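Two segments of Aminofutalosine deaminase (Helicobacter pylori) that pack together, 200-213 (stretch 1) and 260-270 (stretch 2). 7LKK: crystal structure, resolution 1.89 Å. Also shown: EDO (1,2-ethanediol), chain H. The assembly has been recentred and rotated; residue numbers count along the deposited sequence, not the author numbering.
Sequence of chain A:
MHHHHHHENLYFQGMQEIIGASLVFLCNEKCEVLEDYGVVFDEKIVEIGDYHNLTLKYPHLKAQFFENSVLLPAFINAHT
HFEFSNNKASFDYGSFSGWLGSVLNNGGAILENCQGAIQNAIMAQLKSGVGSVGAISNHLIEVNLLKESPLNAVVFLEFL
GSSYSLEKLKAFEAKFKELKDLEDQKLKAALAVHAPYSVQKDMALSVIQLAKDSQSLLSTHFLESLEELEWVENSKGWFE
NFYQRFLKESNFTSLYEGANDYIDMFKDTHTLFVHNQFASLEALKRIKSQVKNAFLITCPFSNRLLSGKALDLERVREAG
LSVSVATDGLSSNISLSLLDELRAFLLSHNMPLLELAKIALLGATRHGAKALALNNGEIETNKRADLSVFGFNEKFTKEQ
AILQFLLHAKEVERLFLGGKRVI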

# COMPACT_ATOMS: atom_id res chain seq x y z
N GLN A 200 -11.91 33.23 4.06
CA GLN A 200 -12.11 34.49 3.36
C GLN A 200 -10.78 35.23 3.22
O GLN A 200 -9.88 35.10 4.06
CB GLN A 200 -13.13 35.35 4.12
CG GLN A 200 -13.61 36.58 3.37
CD GLN A 200 -12.77 37.80 3.67
OE1 GLN A 200 -12.13 37.88 4.72
NE2 GLN A 200 -12.75 38.75 2.74
N LYS A 201 -10.65 36.00 2.14
CA LYS A 201 -9.35 36.53 1.74
C LYS A 201 -8.75 37.43 2.82
O LYS A 201 -7.58 37.28 3.19
CB LYS A 201 -9.48 37.29 0.42
CG LYS A 201 -8.15 37.83 -0.11
CD LYS A 201 -8.29 38.31 -1.55
CE LYS A 201 -6.93 38.54 -2.20
NZ LYS A 201 -5.94 39.10 -1.25
N ASP A 202 -9.54 38.37 3.34
CA ASP A 202 -8.99 39.30 4.32
C ASP A 202 -8.69 38.61 5.65
O ASP A 202 -7.80 39.04 6.38
CB ASP A 202 -9.95 40.47 4.51
CG ASP A 202 -10.13 41.27 3.24
OD1 ASP A 202 -9.25 42.10 2.93
OD2 ASP A 202 -11.14 41.05 2.54
N MET A 203 -9.41 37.53 5.96
CA MET A 203 -9.05 36.72 7.12
C MET A 203 -7.71 36.03 6.91
O MET A 203 -6.88 35.97 7.82
CB MET A 203 -10.15 35.70 7.41
CG MET A 203 -11.53 36.31 7.56
SD MET A 203 -11.81 36.93 9.23
CE MET A 203 -12.84 35.63 9.91
N ALA A 204 -7.47 35.51 5.70
CA ALA A 204 -6.20 34.86 5.41
C ALA A 204 -5.05 35.86 5.45
O ALA A 204 -3.98 35.57 6.00
CB ALA A 204 -6.25 34.17 4.05
N LEU A 205 -5.25 37.05 4.87
CA LEU A 205 -4.23 38.09 4.92
C LEU A 205 -3.86 38.43 6.36
O LEU A 205 -2.69 38.69 6.67
CB LEU A 205 -4.70 39.34 4.18
CG LEU A 205 -4.91 39.21 2.67
CD1 LEU A 205 -5.60 40.45 2.12
CD2 LEU A 205 -3.59 38.98 1.97
N SER A 206 -4.85 38.44 7.25
CA SER A 206 -4.58 38.73 8.66
C SER A 206 -3.75 37.63 9.30
O SER A 206 -2.82 37.91 10.07
CB SER A 206 -5.89 38.93 9.42
OG SER A 206 -5.64 39.37 10.74
N VAL A 207 -4.07 36.36 9.00
CA VAL A 207 -3.28 35.26 9.53
C VAL A 207 -1.86 35.31 8.99
O VAL A 207 -0.89 35.12 9.74
CB VAL A 207 -3.96 33.91 9.21
CG1 VAL A 207 -3.09 32.75 9.69
CG2 VAL A 207 -5.34 33.84 9.85
N ILE A 208 -1.71 35.60 7.70
CA ILE A 208 -0.39 35.67 7.09
C ILE A 208 0.43 36.79 7.71
O ILE A 208 1.63 36.65 7.96
CB ILE A 208 -0.51 35.83 5.56
CG1 ILE A 208 -1.05 34.55 4.93
CG2 ILE A 208 0.82 36.24 4.94
CD1 ILE A 208 -1.72 34.76 3.59
N GLN A 209 -0.22 37.93 7.98
CA GLN A 209 0.47 39.04 8.63
C GLN A 209 0.89 38.66 10.05
O GLN A 209 1.99 39.01 10.48
CB GLN A 209 -0.42 40.28 8.64
CG GLN A 209 0.31 41.54 9.08
CD GLN A 209 1.44 41.91 8.13
OE1 GLN A 209 1.21 42.19 6.95
NE2 GLN A 209 2.66 41.91 8.64
N LEU A 210 0.01 37.97 10.78
CA LEU A 210 0.36 37.53 12.13
C LEU A 210 1.56 36.59 12.11
O LEU A 210 2.41 36.64 13.01
CB LEU A 210 -0.84 36.84 12.78
CG LEU A 210 -0.60 36.23 14.16
CD1 LEU A 210 -0.40 37.32 15.20
CD2 LEU A 210 -1.74 35.30 14.55
N ALA A 211 1.65 35.73 11.09
CA ALA A 211 2.80 34.85 10.96
C ALA A 211 4.08 35.65 10.72
O ALA A 211 5.13 35.34 11.30
CB ALA A 211 2.57 33.85 9.83
N LYS A 212 4.01 36.68 9.87
CA LYS A 212 5.18 37.52 9.63
C LYS A 212 5.59 38.26 10.89
O LYS A 212 6.79 38.33 11.22
CB LYS A 212 4.89 38.51 8.51
CG LYS A 212 4.66 37.87 7.15
CD LYS A 212 4.34 38.91 6.10
CE LYS A 212 4.10 38.26 4.75
NZ LYS A 212 3.84 39.27 3.68
N ASP A 213 4.62 38.82 11.62
CA ASP A 213 4.94 39.56 12.84
C ASP A 213 5.57 38.66 13.90
O ASP A 213 6.39 39.13 14.70
CB ASP A 213 3.69 40.24 13.39
CG ASP A 213 3.16 41.32 12.48
OD1 ASP A 213 3.91 41.75 11.57
OD2 ASP A 213 2.00 41.76 12.66
N ASN A 260 -3.93 32.10 -8.81
CA ASN A 260 -2.87 33.08 -8.57
C ASN A 260 -3.25 34.07 -7.48
O ASN A 260 -2.38 34.52 -6.72
CB ASN A 260 -2.53 33.81 -9.87
CG ASN A 260 -1.72 32.95 -10.82
OD1 ASN A 260 -1.42 31.80 -10.53
ND2 ASN A 260 -1.36 33.51 -11.97
N ASP A 261 -4.53 34.43 -7.40
CA ASP A 261 -4.98 35.33 -6.33
C ASP A 261 -4.70 34.73 -4.96
O ASP A 261 -4.30 35.45 -4.03
CB ASP A 261 -6.47 35.61 -6.50
CG ASP A 261 -6.97 36.71 -5.58
OD1 ASP A 261 -6.19 37.64 -5.29
OD2 ASP A 261 -8.14 36.64 -5.15
N TYR A 262 -4.89 33.42 -4.82
CA TYR A 262 -4.61 32.76 -3.55
C TYR A 262 -3.11 32.62 -3.31
O TYR A 262 -2.61 32.94 -2.23
CB TYR A 262 -5.28 31.39 -3.51
CG TYR A 262 -5.25 30.73 -2.15
CD1 TYR A 262 -6.15 31.10 -1.16
CD2 TYR A 262 -4.32 29.74 -1.86
CE1 TYR A 262 -6.12 30.50 0.09
CE2 TYR A 262 -4.29 29.13 -0.62
CZ TYR A 262 -5.19 29.52 0.35
OH TYR A 262 -5.17 28.92 1.59
N ILE A 263 -2.38 32.15 -4.33
CA ILE A 263 -0.94 31.93 -4.19
C ILE A 263 -0.22 33.22 -3.81
O ILE A 263 0.65 33.23 -2.94
CB ILE A 263 -0.37 31.34 -5.50
CG1 ILE A 263 -0.91 29.93 -5.74
CG2 ILE A 263 1.16 31.34 -5.47
CD1 ILE A 263 -0.74 29.46 -7.17
N ASP A 264 -0.59 34.33 -4.46
CA ASP A 264 0.14 35.58 -4.27
C ASP A 264 0.07 36.09 -2.83
O ASP A 264 0.95 36.85 -2.42
CB ASP A 264 -0.40 36.65 -5.22
CG ASP A 264 -0.06 36.35 -6.67
OD1 ASP A 264 0.65 35.36 -6.93
OD2 ASP A 264 -0.52 37.11 -7.56
N MET A 265 -0.95 35.69 -2.06
CA MET A 265 -1.02 36.08 -0.66
C MET A 265 0.22 35.64 0.11
O MET A 265 0.63 36.31 1.06
CB MET A 265 -2.26 35.49 0.00
CG MET A 265 -3.58 36.12 -0.41
SD MET A 265 -4.90 35.62 0.71
CE MET A 265 -4.74 33.84 0.64
N PHE A 266 0.81 34.51 -0.27
CA PHE A 266 1.95 33.94 0.43
C PHE A 266 3.28 34.37 -0.18
O PHE A 266 4.31 33.73 0.09
CB PHE A 266 1.84 32.41 0.44
CG PHE A 266 0.57 31.90 1.07
CD1 PHE A 266 0.53 31.59 2.42
CD2 PHE A 266 -0.58 31.74 0.32
CE1 PHE A 266 -0.63 31.13 3.01
CE2 PHE A 266 -1.74 31.28 0.90
CZ PHE A 266 -1.77 30.97 2.24
N LYS A 267 3.28 35.43 -0.98
CA LYS A 267 4.50 35.92 -1.61
C LYS A 267 5.57 36.22 -0.57
O LYS A 267 5.30 36.86 0.45
CB LYS A 267 4.19 37.18 -2.43
CG LYS A 267 5.41 37.85 -3.02
CD LYS A 267 5.03 38.79 -4.16
CE LYS A 267 5.52 40.20 -3.91
NZ LYS A 267 4.56 40.98 -3.08
N ASP A 268 6.79 35.74 -0.83
CA ASP A 268 7.95 35.93 0.04
C ASP A 268 7.66 35.46 1.47
O ASP A 268 7.78 36.21 2.44
CB ASP A 268 8.39 37.40 0.03
CG ASP A 268 8.72 37.90 -1.37
OD1 ASP A 268 8.14 38.93 -1.78
OD2 ASP A 268 9.56 37.28 -2.05
N THR A 269 7.29 34.19 1.57
CA THR A 269 7.03 33.55 2.86
C THR A 269 7.66 32.17 2.86
O THR A 269 8.13 31.67 1.84
CB THR A 269 5.52 33.44 3.15
OG1 THR A 269 4.88 32.75 2.07
CG2 THR A 269 4.89 34.81 3.33
N HIS A 270 7.68 31.55 4.05
CA HIS A 270 8.02 30.14 4.22
C HIS A 270 6.71 29.40 4.44
O HIS A 270 6.22 29.30 5.57
CB HIS A 270 8.99 29.96 5.38
CG HIS A 270 9.42 28.54 5.62
ND1 HIS A 270 10.74 28.18 5.72
CD2 HIS A 270 8.70 27.41 5.79
CE1 HIS A 270 10.82 26.88 5.93
NE2 HIS A 270 9.60 26.38 5.98
C1 EDO H . 6.56 34.33 6.65
O1 EDO H . 6.73 32.92 6.47
C2 EDO H . 7.33 34.78 7.89
O2 EDO H . 6.67 34.30 9.06
O HOH W 1 3.09 37.66 1.59
O HOH W 2 6.28 38.69 2.35

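Residues 201-213 form a continuous helix, with i to i+4 backbone hydrogen bonds running from Ala204 N to Gln200 O (2.9 Å) through to Asp213 N to Gln209 O (2.9 Å). Gln200 caps it: its OE1 accepts from Met203 N at 3.0 Å with an N-H...O angle of 145°. Stretch 2 enters as the end of a helix, makes a type I turn from Asp264 to Lys267, closed by Lys267 N to Asp264 O at 3.1 Å, and leads into a weakly bonded strand near Thr269 and His270. The two backbones advance in the same sense: CA-CA distances are 8.0 Å for Lys201 and Tyr262, 6.7 Å for Leu205 and Met265, 7.3 Å for Ile208 and Phe266, and 8.1 Å for Lys212 and Thr269. The residues of stretch 1 in this register lie three or four apart, the spacing that keeps them along one side of the helix.

No direct hydrogen bond crosses between the stretches, and the 406 Å² buried between them, both sides summed, is largely apolar. Met265 contributes most, with 110 Å² covered. Its CA-to-CB bond points toward the helix, and its m, t, m rotamer spreads the flexible, unbranched chain across several neighbours: CE lies 3.7 Å from Ala204 CB, CG 3.7 Å from Leu205 CD2, and CB 3.7 Å from Ile208 CD1. The small side chain of Ala204 points toward stretch 2 and meets the methionine methyl with its single carbon.

Ile208, also directed toward stretch 2, reaches the aromatic ring as well. Its CD1 is 3.8 Å from Phe266 CE1 and 4.0 Å from the ring centroid, 17° off the ring normal, which places a CH-pi contact over one face. Phe266 starts away from the helix, but the end of its side chain comes nearer.

The two lysines flank this apolar centre with long chains that start sideways and approach at their ends. Lys201 CE lies 3.3 Å from Asp261 OD1, yet Lys201 NZ is 4.3 Å from that oxygen; the opposite charges are near each other, but beyond salt-bridge range. Lys212, fully extended after an m chi1, packs CE 3.8 Å from Thr269 CG2. Its charged end works through solvent: Lys212 NZ donates to water 1 at 2.7 Å and to water 2 at 2.8 Å, and these waters lie 2.6 and 2.8 Å, respectively, from Lys267 O. An aliphatic stem with a polar tip thus suits this exposed margin.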